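Local coordinates for inositol 2-dehydrogenase (Sinorhizobium meliloti, PDB 4HKT), which oxidises myo-inositol to scyllo-inosose with NAD(+) as electron acceptor, the first step of myo-inositol breakdown to acetyl-CoA, at residues L98-V103 with L314-V319; G167-M172 with V212-Q217. All coordinates share one frame; numbering follows the deposited sequence.

Contact 1: residues L98-V103 with L314-V319. With EDO (1,2-ethanediol), chain C.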
ATOM      1  N   LEU B  98     -28.278  19.416 -21.983  1.00 19.65           N
ATOM      2  CA  LEU B  98     -28.352  19.932 -20.625  1.00 20.67           C
ATOM      3  C   LEU B  98     -29.770  20.102 -20.118  1.00 21.83           C
ATOM      4  O   LEU B  98     -29.966  20.317 -18.915  1.00 25.40           O
ATOM      5  CB  LEU B  98     -27.550  21.236 -20.492  1.00 20.70           C
ATOM      6  CG  LEU B  98     -26.072  21.011 -20.778  1.00 21.86           C
ATOM      7  CD1 LEU B  98     -25.311  22.330 -20.840  1.00 24.67           C
ATOM      8  CD2 LEU B  98     -25.428  20.093 -19.763  1.00 23.22           C
ATOM      9  N   ASP B  99     -30.766  19.998 -20.989  1.00 21.62           N
ATOM     10  CA  ASP B  99     -32.148  20.235 -20.621  1.00 23.22           C
ATOM     11  C   ASP B  99     -32.932  18.930 -20.648  1.00 21.74           C
ATOM     12  O   ASP B  99     -33.042  18.307 -21.685  1.00 19.02           O
ATOM     13  CB  ASP B  99     -32.792  21.231 -21.608  1.00 25.13           C
ATOM     14  CG  ASP B  99     -34.247  21.523 -21.285  1.00 31.07           C
ATOM     15  OD1 ASP B  99     -34.531  22.639 -20.859  1.00 38.69           O
ATOM     16  OD2 ASP B  99     -35.114  20.664 -21.453  1.00 35.78           O
ATOM     17  N   ALA B 100     -33.545  18.553 -19.530  1.00 19.95           N
ATOM     18  CA  ALA B 100     -34.081  17.197 -19.405  1.00 20.12           C
ATOM     19  C   ALA B 100     -35.283  16.962 -20.341  1.00 20.64           C
ATOM     20  O   ALA B 100     -35.490  15.851 -20.862  1.00 16.38           O
ATOM     21  CB  ALA B 100     -34.465  16.903 -17.952  1.00 20.17           C
ATOM     22  N   GLU B 101     -36.074  18.011 -20.552  1.00 20.55           N
ATOM     23  CA  GLU B 101     -37.174  17.935 -21.481  1.00 23.67           C
ATOM     24  C   GLU B 101     -36.672  17.651 -22.917  1.00 19.58           C
ATOM     25  O   GLU B 101     -37.211  16.777 -23.598  1.00 20.80           O
ATOM     26  CB  GLU B 101     -37.998  19.232 -21.468  1.00 29.03           C
ATOM     27  CG  GLU B 101     -39.335  19.077 -22.179  1.00 36.26           C
ATOM     28  CD  GLU B 101     -40.426  18.392 -21.325  1.00 44.60           C
ATOM     29  OE1 GLU B 101     -40.181  17.335 -20.663  1.00 48.92           O
ATOM     30  OE2 GLU B 101     -41.568  18.928 -21.314  1.00 55.03           O
ATOM     31  N   ARG B 102     -35.662  18.376 -23.357  1.00 18.55           N
ATOM     32  CA  ARG B 102     -34.986  18.055 -24.659  1.00 18.88           C
ATOM     33  C   ARG B 102     -34.485  16.613 -24.736  1.00 17.94           C
ATOM     34  O   ARG B 102     -34.577  15.960 -25.803  1.00 20.03           O
ATOM     35  CB  ARG B 102     -33.790  18.990 -24.871  1.00 19.18           C
ATOM     36  CG  ARG B 102     -33.082  18.914 -26.213  1.00 20.05           C
ATOM     37  CD  ARG B 102     -34.010  19.312 -27.366  1.00 20.96           C
ATOM     38  NE  ARG B 102     -33.468  18.959 -28.676  1.00 21.00           N
ATOM     39  CZ  ARG B 102     -33.694  17.811 -29.321  1.00 23.64           C
ATOM     40  NH1 ARG B 102     -34.429  16.825 -28.780  1.00 23.77           N
ATOM     41  NH2 ARG B 102     -33.205  17.654 -30.542  1.00 23.16           N
ATOM     42  N   VAL B 103     -33.910  16.119 -23.636  1.00 17.02           N
ATOM     43  CA  VAL B 103     -33.384  14.741 -23.593  1.00 17.35           C
ATOM     44  C   VAL B 103     -34.530  13.769 -23.816  1.00 16.61           C
ATOM     45  O   VAL B 103     -34.421  12.826 -24.592  1.00 16.47           O
ATOM     46  CB  VAL B 103     -32.683  14.406 -22.266  1.00 16.94           C
ATOM     47  CG1 VAL B 103     -32.340  12.924 -22.228  1.00 18.11           C
ATOM     48  CG2 VAL B 103     -31.473  15.302 -22.038  1.00 17.93           C
ATOM     49  N   LEU B 314     -30.456  13.750 -11.610  1.00 14.94           N
ATOM     50  CA  LEU B 314     -29.759  13.884 -10.331  1.00 15.05           C
ATOM     51  C   LEU B 314     -29.002  15.198 -10.274  1.00 15.20           C
ATOM     52  O   LEU B 314     -29.033  15.865  -9.241  1.00 13.78           O
ATOM     53  CB  LEU B 314     -28.819  12.720 -10.055  1.00 15.51           C
ATOM     54  CG  LEU B 314     -29.558  11.373  -9.951  1.00 16.39           C
ATOM     55  CD1 LEU B 314     -28.625  10.197 -10.063  1.00 17.77           C
ATOM     56  CD2 LEU B 314     -30.354  11.233  -8.686  1.00 17.44           C
ATOM     57  N   ALA B 315     -28.311  15.571 -11.368  1.00 13.84           N
ATOM     58  CA  ALA B 315     -27.618  16.855 -11.374  1.00 14.08           C
ATOM     59  C   ALA B 315     -28.604  18.014 -11.167  1.00 14.38           C
ATOM     60  O   ALA B 315     -28.317  18.936 -10.383  1.00 14.46           O
ATOM     61  CB  ALA B 315     -26.777  17.048 -12.652  1.00 13.68           C
ATOM     62  N   ASP B 316     -29.730  17.984 -11.865  1.00 14.99           N
ATOM     63  CA  ASP B 316     -30.726  19.080 -11.761  1.00 16.70           C
ATOM     64  C   ASP B 316     -31.233  19.210 -10.295  1.00 16.95           C
ATOM     65  O   ASP B 316     -31.388  20.337  -9.766  1.00 15.52           O
ATOM     66  CB  ASP B 316     -31.923  18.836 -12.686  1.00 17.27           C
ATOM     67  CG  ASP B 316     -31.610  19.046 -14.170  1.00 18.72           C
ATOM     68  OD1 ASP B 316     -30.647  19.752 -14.538  1.00 20.16           O
ATOM     69  OD2 ASP B 316     -32.356  18.477 -14.991  1.00 20.59           O
ATOM     70  N   ALA B 317     -31.498  18.049  -9.672  1.00 15.05           N
ATOM     71  CA  ALA B 317     -31.869  18.000  -8.281  1.00 15.88           C
ATOM     72  C   ALA B 317     -30.762  18.546  -7.393  1.00 16.03           C
ATOM     73  O   ALA B 317     -31.065  19.278  -6.462  1.00 16.32           O
ATOM     74  CB  ALA B 317     -32.282  16.586  -7.849  1.00 14.75           C
ATOM     75  N   ALA B 318     -29.490  18.208  -7.667  1.00 15.66           N
ATOM     76  CA  ALA B 318     -28.390  18.808  -6.903  1.00 16.33           C
ATOM     77  C   ALA B 318     -28.334  20.332  -6.969  1.00 15.81           C
ATOM     78  O   ALA B 318     -28.078  20.961  -5.963  1.00 18.15           O
ATOM     79  CB  ALA B 318     -27.014  18.217  -7.269  1.00 15.34           C
ATOM     80  N   VAL B 319     -28.568  20.905  -8.141  1.00 16.36           N
ATOM     81  CA  VAL B 319     -28.560  22.347  -8.340  1.00 16.06           C
ATOM     82  C   VAL B 319     -29.644  23.007  -7.469  1.00 16.71           C
ATOM     83  O   VAL B 319     -29.354  23.985  -6.777  1.00 15.63           O
ATOM     84  CB  VAL B 319     -28.782  22.686  -9.843  1.00 17.04           C
ATOM     85  CG1 VAL B 319     -28.890  24.181 -10.107  1.00 17.58           C
ATOM     86  CG2 VAL B 319     -27.632  22.149 -10.736  1.00 17.05           C
TER
HETATM   87  C1  EDO C 406     -29.124  23.076 -17.697  1.00 45.44           C
HETATM   88  O1  EDO C 406     -30.293  23.115 -18.497  1.00 46.32           O
HETATM   89  C2  EDO C 406     -27.996  23.924 -18.283  1.00 43.34           C
HETATM   90  O2  EDO C 406     -27.822  25.091 -17.486  1.00 46.35           O
HETATM   91  O   HOH W   1     -32.288  19.718 -17.334  1.00 35.80           O

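Contact 2: residues G167-M172 with V212-Q217. With EDO (1,2-ethanediol), chain X.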
ATOM      1  N   GLY B 167     -22.754  23.894 -15.609  1.00 16.50           N
ATOM      2  CA  GLY B 167     -22.284  23.970 -14.238  1.00 17.04           C
ATOM      3  C   GLY B 167     -21.743  22.648 -13.751  1.00 16.72           C
ATOM      4  O   GLY B 167     -21.903  21.612 -14.414  1.00 15.46           O
ATOM      5  N   ILE B 168     -21.042  22.710 -12.616  1.00 16.92           N
ATOM      6  CA  ILE B 168     -20.230  21.597 -12.168  1.00 15.81           C
ATOM      7  C   ILE B 168     -21.052  20.311 -12.000  1.00 14.93           C
ATOM      8  O   ILE B 168     -20.574  19.207 -12.340  1.00 14.43           O
ATOM      9  CB  ILE B 168     -19.474  21.945 -10.865  1.00 15.81           C
ATOM     10  CG1 ILE B 168     -18.503  20.838 -10.491  1.00 15.78           C
ATOM     11  CG2 ILE B 168     -20.451  22.144  -9.694  1.00 16.22           C
ATOM     12  CD1 ILE B 168     -17.535  21.275  -9.425  1.00 15.56           C
ATOM     13  N   PHE B 169     -22.302  20.432 -11.561  1.00 14.76           N
ATOM     14  CA  PHE B 169     -23.116  19.216 -11.337  1.00 14.54           C
ATOM     15  C   PHE B 169     -23.452  18.524 -12.637  1.00 16.82           C
ATOM     16  O   PHE B 169     -23.398  17.304 -12.722  1.00 15.41           O
ATOM     17  CB  PHE B 169     -24.372  19.552 -10.573  1.00 14.85           C
ATOM     18  CG  PHE B 169     -24.106  19.984  -9.140  1.00 14.89           C
ATOM     19  CD1 PHE B 169     -23.523  19.097  -8.237  1.00 15.04           C
ATOM     20  CD2 PHE B 169     -24.462  21.249  -8.698  1.00 16.04           C
ATOM     21  CE1 PHE B 169     -23.295  19.468  -6.928  1.00 15.24           C
ATOM     22  CE2 PHE B 169     -24.223  21.633  -7.386  1.00 16.86           C
ATOM     23  CZ  PHE B 169     -23.643  20.734  -6.495  1.00 16.09           C
ATOM     24  N   ARG B 170     -23.789  19.316 -13.656  1.00 17.43           N
ATOM     25  CA  ARG B 170     -24.106  18.785 -14.983  1.00 18.10           C
ATOM     26  C   ARG B 170     -22.875  18.357 -15.763  1.00 17.81           C
ATOM     27  O   ARG B 170     -22.950  17.450 -16.582  1.00 17.27           O
ATOM     28  CB  ARG B 170     -24.951  19.781 -15.779  1.00 17.11           C
ATOM     29  CG  ARG B 170     -26.243  20.143 -15.071  1.00 17.16           C
ATOM     30  CD  ARG B 170     -27.244  20.866 -15.972  1.00 18.64           C
ATOM     31  NE  ARG B 170     -28.472  21.265 -15.274  1.00 20.08           N
ATOM     32  CZ  ARG B 170     -28.649  22.386 -14.588  1.00 20.29           C
ATOM     33  NH1 ARG B 170     -27.672  23.263 -14.471  1.00 20.46           N
ATOM     34  NH2 ARG B 170     -29.834  22.624 -13.997  1.00 20.50           N
ATOM     35  N   ASP B 171     -21.739  18.989 -15.498  1.00 18.80           N
ATOM     36  CA  ASP B 171     -20.549  18.789 -16.318  1.00 17.92           C
ATOM     37  C   ASP B 171     -19.579  17.782 -15.733  1.00 19.16           C
ATOM     38  O   ASP B 171     -18.957  17.018 -16.496  1.00 17.91           O
ATOM     39  CB  ASP B 171     -19.805  20.093 -16.579  1.00 17.48           C
ATOM     40  CG  ASP B 171     -18.572  19.899 -17.471  1.00 19.52           C
ATOM     41  OD1 ASP B 171     -18.775  19.639 -18.665  1.00 21.42           O
ATOM     42  OD2 ASP B 171     -17.415  20.010 -16.998  1.00 19.38           O
HETATM   43  N   MSE B 172     -19.410  17.791 -14.407  1.00 17.08           N
HETATM   44  CA  MSE B 172     -18.421  16.932 -13.750  1.00 16.41           C
HETATM   45  C   MSE B 172     -19.114  15.860 -12.938  1.00 16.13           C
HETATM   46  O   MSE B 172     -18.909  14.663 -13.148  1.00 16.44           O
HETATM   47  CB  MSE B 172     -17.575  17.796 -12.831  1.00 17.88           C
HETATM   48  CG  MSE B 172     -16.525  16.978 -12.095  1.00 18.10           C
HETATM   49 SE   MSE B 172     -15.428  18.119 -10.929  1.00 20.58          SE
HETATM   50  CE  MSE B 172     -14.415  16.586 -10.271  1.00 20.44           C
ATOM     51  N   VAL B 212     -17.857  20.710  -4.394  1.00 16.42           N
ATOM     52  CA  VAL B 212     -19.229  20.304  -4.101  1.00 14.23           C
ATOM     53  C   VAL B 212     -19.233  18.955  -3.391  1.00 14.57           C
ATOM     54  O   VAL B 212     -18.343  18.113  -3.597  1.00 15.55           O
ATOM     55  CB  VAL B 212     -20.139  20.240  -5.357  1.00 14.48           C
ATOM     56  CG1 VAL B 212     -20.207  21.574  -6.062  1.00 16.22           C
ATOM     57  CG2 VAL B 212     -19.674  19.206  -6.358  1.00 15.08           C
ATOM     58  N   SER B 213     -20.273  18.753  -2.603  1.00 14.60           N
ATOM     59  CA  SER B 213     -20.487  17.552  -1.828  1.00 14.38           C
ATOM     60  C   SER B 213     -21.969  17.191  -2.007  1.00 14.89           C
ATOM     61  O   SER B 213     -22.843  18.068  -1.974  1.00 13.69           O
ATOM     62  CB  SER B 213     -20.227  17.807  -0.368  1.00 15.04           C
ATOM     63  OG  SER B 213     -18.947  18.306  -0.102  1.00 15.65           O
ATOM     64  N   VAL B 214     -22.247  15.907  -2.235  1.00 15.09           N
ATOM     65  CA  VAL B 214     -23.626  15.448  -2.478  1.00 14.50           C
ATOM     66  C   VAL B 214     -23.908  14.167  -1.691  1.00 13.86           C
ATOM     67  O   VAL B 214     -23.039  13.369  -1.541  1.00 13.57           O
ATOM     68  CB  VAL B 214     -23.881  15.171  -3.952  1.00 15.26           C
ATOM     69  CG1 VAL B 214     -25.358  14.893  -4.179  1.00 15.68           C
ATOM     70  CG2 VAL B 214     -23.477  16.342  -4.825  1.00 15.45           C
ATOM     71  N   ILE B 215     -25.104  14.034  -1.145  1.00 14.49           N
ATOM     72  CA  ILE B 215     -25.598  12.784  -0.606  1.00 15.44           C
ATOM     73  C   ILE B 215     -26.860  12.381  -1.372  1.00 15.49           C
ATOM     74  O   ILE B 215     -27.822  13.163  -1.459  1.00 15.37           O
ATOM     75  CB  ILE B 215     -25.988  12.860   0.882  1.00 15.87           C
ATOM     76  CG1 ILE B 215     -24.872  13.394   1.746  1.00 15.65           C
ATOM     77  CG2 ILE B 215     -26.411  11.466   1.364  1.00 16.13           C
ATOM     78  CD1 ILE B 215     -25.376  13.872   3.118  1.00 15.72           C
ATOM     79  N   LEU B 216     -26.827  11.161  -1.912  1.00 14.70           N
ATOM     80  CA  LEU B 216     -27.940  10.512  -2.547  1.00 14.30           C
ATOM     81  C   LEU B 216     -28.474   9.408  -1.635  1.00 14.51           C
ATOM     82  O   LEU B 216     -27.683   8.745  -0.965  1.00 13.78           O
ATOM     83  CB  LEU B 216     -27.476   9.836  -3.847  1.00 15.83           C
ATOM     84  CG  LEU B 216     -26.657  10.650  -4.832  1.00 16.70           C
ATOM     85  CD1 LEU B 216     -26.365   9.807  -6.074  1.00 17.30           C
ATOM     86  CD2 LEU B 216     -27.450  11.865  -5.172  1.00 16.95           C
ATOM     87  N   GLN B 217     -29.793   9.217  -1.624  1.00 13.51           N
ATOM     88  CA  GLN B 217     -30.367   8.140  -0.829  1.00 14.42           C
ATOM     89  C   GLN B 217     -31.453   7.461  -1.628  1.00 14.46           C
ATOM     90  O   GLN B 217     -32.212   8.114  -2.364  1.00 14.11           O
ATOM     91  CB  GLN B 217     -30.860   8.652   0.528  1.00 14.64           C
ATOM     92  CG  GLN B 217     -31.537   7.604   1.411  1.00 14.98           C
ATOM     93  CD  GLN B 217     -31.644   8.025   2.842  1.00 15.42           C
ATOM     94  OE1 GLN B 217     -32.153   9.111   3.151  1.00 15.25           O
ATOM     95  NE2 GLN B 217     -31.168   7.189   3.738  1.00 16.15           N
TER
HETATM   96  C1  EDO X 407     -14.609  18.374 -17.300  1.00 43.23           C
HETATM   97  O1  EDO X 407     -15.325  19.310 -18.104  1.00 35.81           O
HETATM   98  C2  EDO X 407     -15.543  17.456 -16.503  1.00 43.41           C
HETATM   99  O2  EDO X 407     -14.844  16.946 -15.365  1.00 37.53           O

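Contact 1: residues L98-V103 with L314-V319
The carboxylate of D316 is the flat group that faces residues 98-103, and its two oxygens have different partners. D316 OD2 lies 4.0 Å from A100 CB, a loose touch between a carboxylate oxygen and a methyl, and accepts a hydrogen bond from a water at 2.7 Å. OD1 belongs to another partner, the guanidinium of R170, with which it forms a salt bridge. CB of D316 points to residues 98-103, and chi1 of -73° sets CG anti to the carbonyl carbon, beside the backbone N. The same water donates to L98 O at 2.9 Å and weakly accepts from A100 N, so it links the two segments where direct contact is slight: they bury 66 Å² in all. This places a solvent-mediated junction between the Rossmann-fold part of the chain and a C-terminal helix. D99 is the N-cap of helix 100-112; D99 OD2 accepts from R102 N at 3.0 Å with an N-H...O angle of 166°, on the anti side and 22° out of the carboxylate plane. L98 O also accepts from O1 of a 1,2-ethanediol, probably a crystallisation additive, at 2.8 Å, while carbon C2 of the diol packs 3.5 Å from L98 CB.

Contact 2: residues G167-M172 with V212-Q217
F169, whose ring atoms CE1 and CZ meet V212 obliquely, stands where helix 168-184 widens into a pi-type turn spanning 169-172. F169 CZ reaches V212 CG1 at 3.6 Å, and F169 CE1 sits at the same distance from V212 CB, so one valine meets two neighbouring ring atoms. F169 CE1 also touches V214 CG2 at 3.8 Å, which spreads the ring across two residues of the strand that point to the same side. The ring gets there although the CB of F169 does not aim at the strand: chi1 of -68° sets CG anti to the carbonyl carbon and brings the ring's far end closer. I168 reaches V212 tip to tip, I168 CG2 to V212 CG1, at 3.7 Å, and I168 CG2 also lies 4.2 Å above one face of the F169 ring, displaced from the ring centre to its periphery. These contacts pack the first turn of helix 168-184 on the mixed sheet of the Gfo/Idh/MocA C-terminal domain, with helix and strand segments nearly perpendicular (83°) and their axes 10.9 Å apart at closest approach. All four touching residues are buried. The strand's other side, carrying S213 and I215, meets a second subunit: S213 OG is hydrogen-bonded to Q223 of that neighbouring chain, and I215 packs on its T194.

In the fold
Contacts 1 and 2 have centres about 11 Å apart, on the same side of the chain's centre. Along the chain the order is 98-103, 167-172, 212-217, 314-319, so both segments of contact 2 fall within the 210 residues between the two segments of contact 1. Helices 168-184 and 305-324 join them: R170 NE makes a salt bridge to D316 OD1 at 2.8 Å, and A318 CB packs on F169 CD1 at 3.7 Å. Helix 305-324 thus has residues facing the helix that follows the Rossmann strand 89-93 and others facing helix 168-184, which lies on the C-terminal sheet. In space, a solvent-bridged surface junction gives way to a buried helix-on-sheet interface, connecting the nucleotide-fold part to the sheet that meets a second subunit.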